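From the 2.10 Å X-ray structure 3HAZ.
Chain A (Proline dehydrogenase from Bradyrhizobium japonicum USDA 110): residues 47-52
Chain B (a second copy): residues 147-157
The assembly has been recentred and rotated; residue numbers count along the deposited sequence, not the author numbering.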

# COMPACT_ATOMS: atom_id res chain seq x y z
N ILE A 47 43.86 -13.13 -1.62
CA ILE A 47 43.08 -12.23 -0.77
C ILE A 47 43.58 -12.25 0.68
O ILE A 47 43.57 -11.22 1.36
CB ILE A 47 41.59 -12.57 -0.84
CG1 ILE A 47 41.07 -12.36 -2.27
CG2 ILE A 47 40.81 -11.72 0.14
CD1 ILE A 47 39.63 -12.77 -2.47
N GLU A 48 44.01 -13.42 1.14
CA GLU A 48 44.57 -13.54 2.48
C GLU A 48 45.79 -12.65 2.65
O GLU A 48 45.93 -11.95 3.66
CB GLU A 48 44.90 -15.00 2.81
CG GLU A 48 43.67 -15.83 3.17
CD GLU A 48 43.99 -17.26 3.56
OE1 GLU A 48 44.86 -17.87 2.90
OE2 GLU A 48 43.38 -17.77 4.52
N ALA A 49 46.67 -12.65 1.65
CA ALA A 49 47.85 -11.80 1.68
C ALA A 49 47.47 -10.33 1.59
O ALA A 49 48.07 -9.48 2.24
CB ALA A 49 48.82 -12.18 0.56
N ILE A 50 46.46 -10.02 0.78
CA ILE A 50 45.96 -8.66 0.70
C ILE A 50 45.47 -8.19 2.07
O ILE A 50 45.60 -7.01 2.42
CB ILE A 50 44.81 -8.53 -0.31
CG1 ILE A 50 45.33 -8.72 -1.73
CG2 ILE A 50 44.12 -7.18 -0.16
CD1 ILE A 50 44.26 -8.72 -2.78
N ARG A 51 44.94 -9.12 2.86
CA ARG A 51 44.36 -8.76 4.15
C ARG A 51 45.31 -8.89 5.34
O ARG A 51 44.87 -8.81 6.49
CB ARG A 51 43.06 -9.55 4.39
CG ARG A 51 41.98 -9.23 3.37
CD ARG A 51 40.60 -9.58 3.87
NE ARG A 51 39.59 -8.77 3.21
CZ ARG A 51 38.28 -8.98 3.30
NH1 ARG A 51 37.81 -9.99 4.02
NH2 ARG A 51 37.44 -8.17 2.65
N LYS A 52 46.60 -9.08 5.08
CA LYS A 52 47.58 -9.07 6.16
C LYS A 52 47.54 -7.77 6.96
O LYS A 52 47.43 -6.68 6.40
CB LYS A 52 49.00 -9.31 5.63
CG LYS A 52 49.42 -10.77 5.63
CD LYS A 52 50.84 -10.93 5.11
CE LYS A 52 51.04 -12.29 4.45
NZ LYS A 52 51.93 -12.20 3.25
N LYS B 147 37.71 -17.73 7.94
CA LYS B 147 37.03 -17.85 6.66
C LYS B 147 36.61 -16.48 6.14
O LYS B 147 36.67 -16.20 4.93
CB LYS B 147 35.80 -18.75 6.80
CG LYS B 147 35.13 -19.11 5.49
CD LYS B 147 33.81 -19.84 5.72
N ARG B 148 36.20 -15.61 7.05
CA ARG B 148 35.75 -14.28 6.68
C ARG B 148 36.90 -13.33 6.38
O ARG B 148 36.86 -12.60 5.39
CB ARG B 148 34.85 -13.69 7.77
CG ARG B 148 33.90 -12.64 7.24
CD ARG B 148 33.08 -12.00 8.33
NE ARG B 148 33.91 -11.28 9.29
CZ ARG B 148 33.94 -11.55 10.59
NH1 ARG B 148 34.71 -10.85 11.41
NH2 ARG B 148 33.19 -12.54 11.07
N LEU B 149 37.93 -13.34 7.22
CA LEU B 149 39.01 -12.36 7.14
C LEU B 149 40.30 -12.91 6.52
O LEU B 149 41.11 -12.15 5.98
CB LEU B 149 39.34 -11.81 8.53
CG LEU B 149 38.27 -11.02 9.28
CD1 LEU B 149 38.78 -10.65 10.66
CD2 LEU B 149 37.87 -9.78 8.49
N GLY B 150 40.49 -14.22 6.60
CA GLY B 150 41.74 -14.84 6.21
C GLY B 150 42.62 -15.05 7.42
O GLY B 150 42.56 -14.28 8.39
N ALA B 151 43.45 -16.08 7.39
CA ALA B 151 44.29 -16.41 8.54
C ALA B 151 45.26 -15.28 8.92
O ALA B 151 45.43 -14.98 10.10
CB ALA B 151 45.04 -17.71 8.30
N PRO B 152 45.90 -14.65 7.92
CA PRO B 152 46.87 -13.60 8.27
C PRO B 152 46.24 -12.47 9.09
O PRO B 152 46.85 -12.02 10.07
CB PRO B 152 47.35 -13.10 6.91
CG PRO B 152 47.19 -14.28 6.01
CD PRO B 152 45.92 -14.94 6.47
N ALA B 153 45.04 -12.03 8.71
CA ALA B 153 44.39 -10.95 9.44
C ALA B 153 44.02 -11.38 10.86
O ALA B 153 44.07 -10.58 11.80
CB ALA B 153 43.16 -10.47 8.70
N VAL B 154 43.64 -12.65 11.02
CA VAL B 154 43.32 -13.17 12.34
C VAL B 154 44.54 -13.09 13.26
O VAL B 154 44.44 -12.69 14.43
CB VAL B 154 42.77 -14.61 12.28
CG1 VAL B 154 42.61 -15.19 13.68
CG2 VAL B 154 41.45 -14.63 11.52
N ARG B 155 45.70 -13.46 12.73
CA ARG B 155 46.95 -13.34 13.48
C ARG B 155 47.18 -11.90 13.92
O ARG B 155 47.52 -11.64 15.07
CB ARG B 155 48.13 -13.87 12.65
CG ARG B 155 47.96 -15.33 12.26
CD ARG B 155 49.18 -15.91 11.56
NE ARG B 155 48.92 -17.29 11.16
CZ ARG B 155 48.67 -17.66 9.91
NH1 ARG B 155 48.66 -16.76 8.93
NH2 ARG B 155 48.43 -18.94 9.64
N THR B 156 46.98 -10.96 13.00
CA THR B 156 47.15 -9.53 13.30
C THR B 156 46.17 -9.06 14.38
O THR B 156 46.56 -8.32 15.29
CB THR B 156 46.96 -8.67 12.04
OG1 THR B 156 47.91 -9.07 11.04
CG2 THR B 156 47.16 -7.20 12.38
N ALA B 157 44.91 -9.47 14.27
CA ALA B 157 43.91 -9.16 15.28
C ALA B 157 44.29 -9.74 16.64
O ALA B 157 44.09 -9.10 17.68
CB ALA B 157 42.56 -9.68 14.85
O HOH W 1 44.22 -12.28 6.03

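Three residues cover the most surface in this contact: Arg A51, Pro B152 and Glu A48. They bring the end of a chain A helix against a chain B turn, where one helix stops after Leu B149 and the next begins after Gly B150.

Glu A48 lies across this turn. Its CG sits 3.7 Å from the CA of Gly B150. A CB on Gly B150 would point at chain A and fall 3.0 Å from Glu A48 CG, a clash. The backbone angles of Gly B150, with positive phi, call for glycine in any case. The Glu A48 carboxylate reaches the start of the second helix, where backbone NH groups lack partners from a preceding turn. Ala B151 N donates to Glu A48 OE2 at 3.3 Å; the bond is nearly straight but weak.

Pro B152 points toward chain A and packs against Glu A48 and Lys A52. Its CG is 3.5 Å from Glu A48 O, and its CB is 3.4 Å from Lys A52 CG. These are van der Waals contacts. Proline has no NH to donate, which costs little in the first turn of a helix.

Arg A51 is the first residue to leave the helical conformation. Its CB starts sideways, but the end of the side chain comes nearer to chain B. Arg A51 CD lies 3.4 Å from Leu B149 O. Arg A51 NH1 is 3.1 Å from Arg B148 O, yet the angle is too poor for a hydrogen bond. The guanidinium nitrogens find partners elsewhere in the structure. At the backbone, Arg A51 O is 3.3 Å from Ala B153 CB.

Water 1 joins the two chains. It donates to Glu A48 O at 2.9 Å and to Leu B149 O at 3.1 Å, and accepts from Ala B153 N at 2.8 Å.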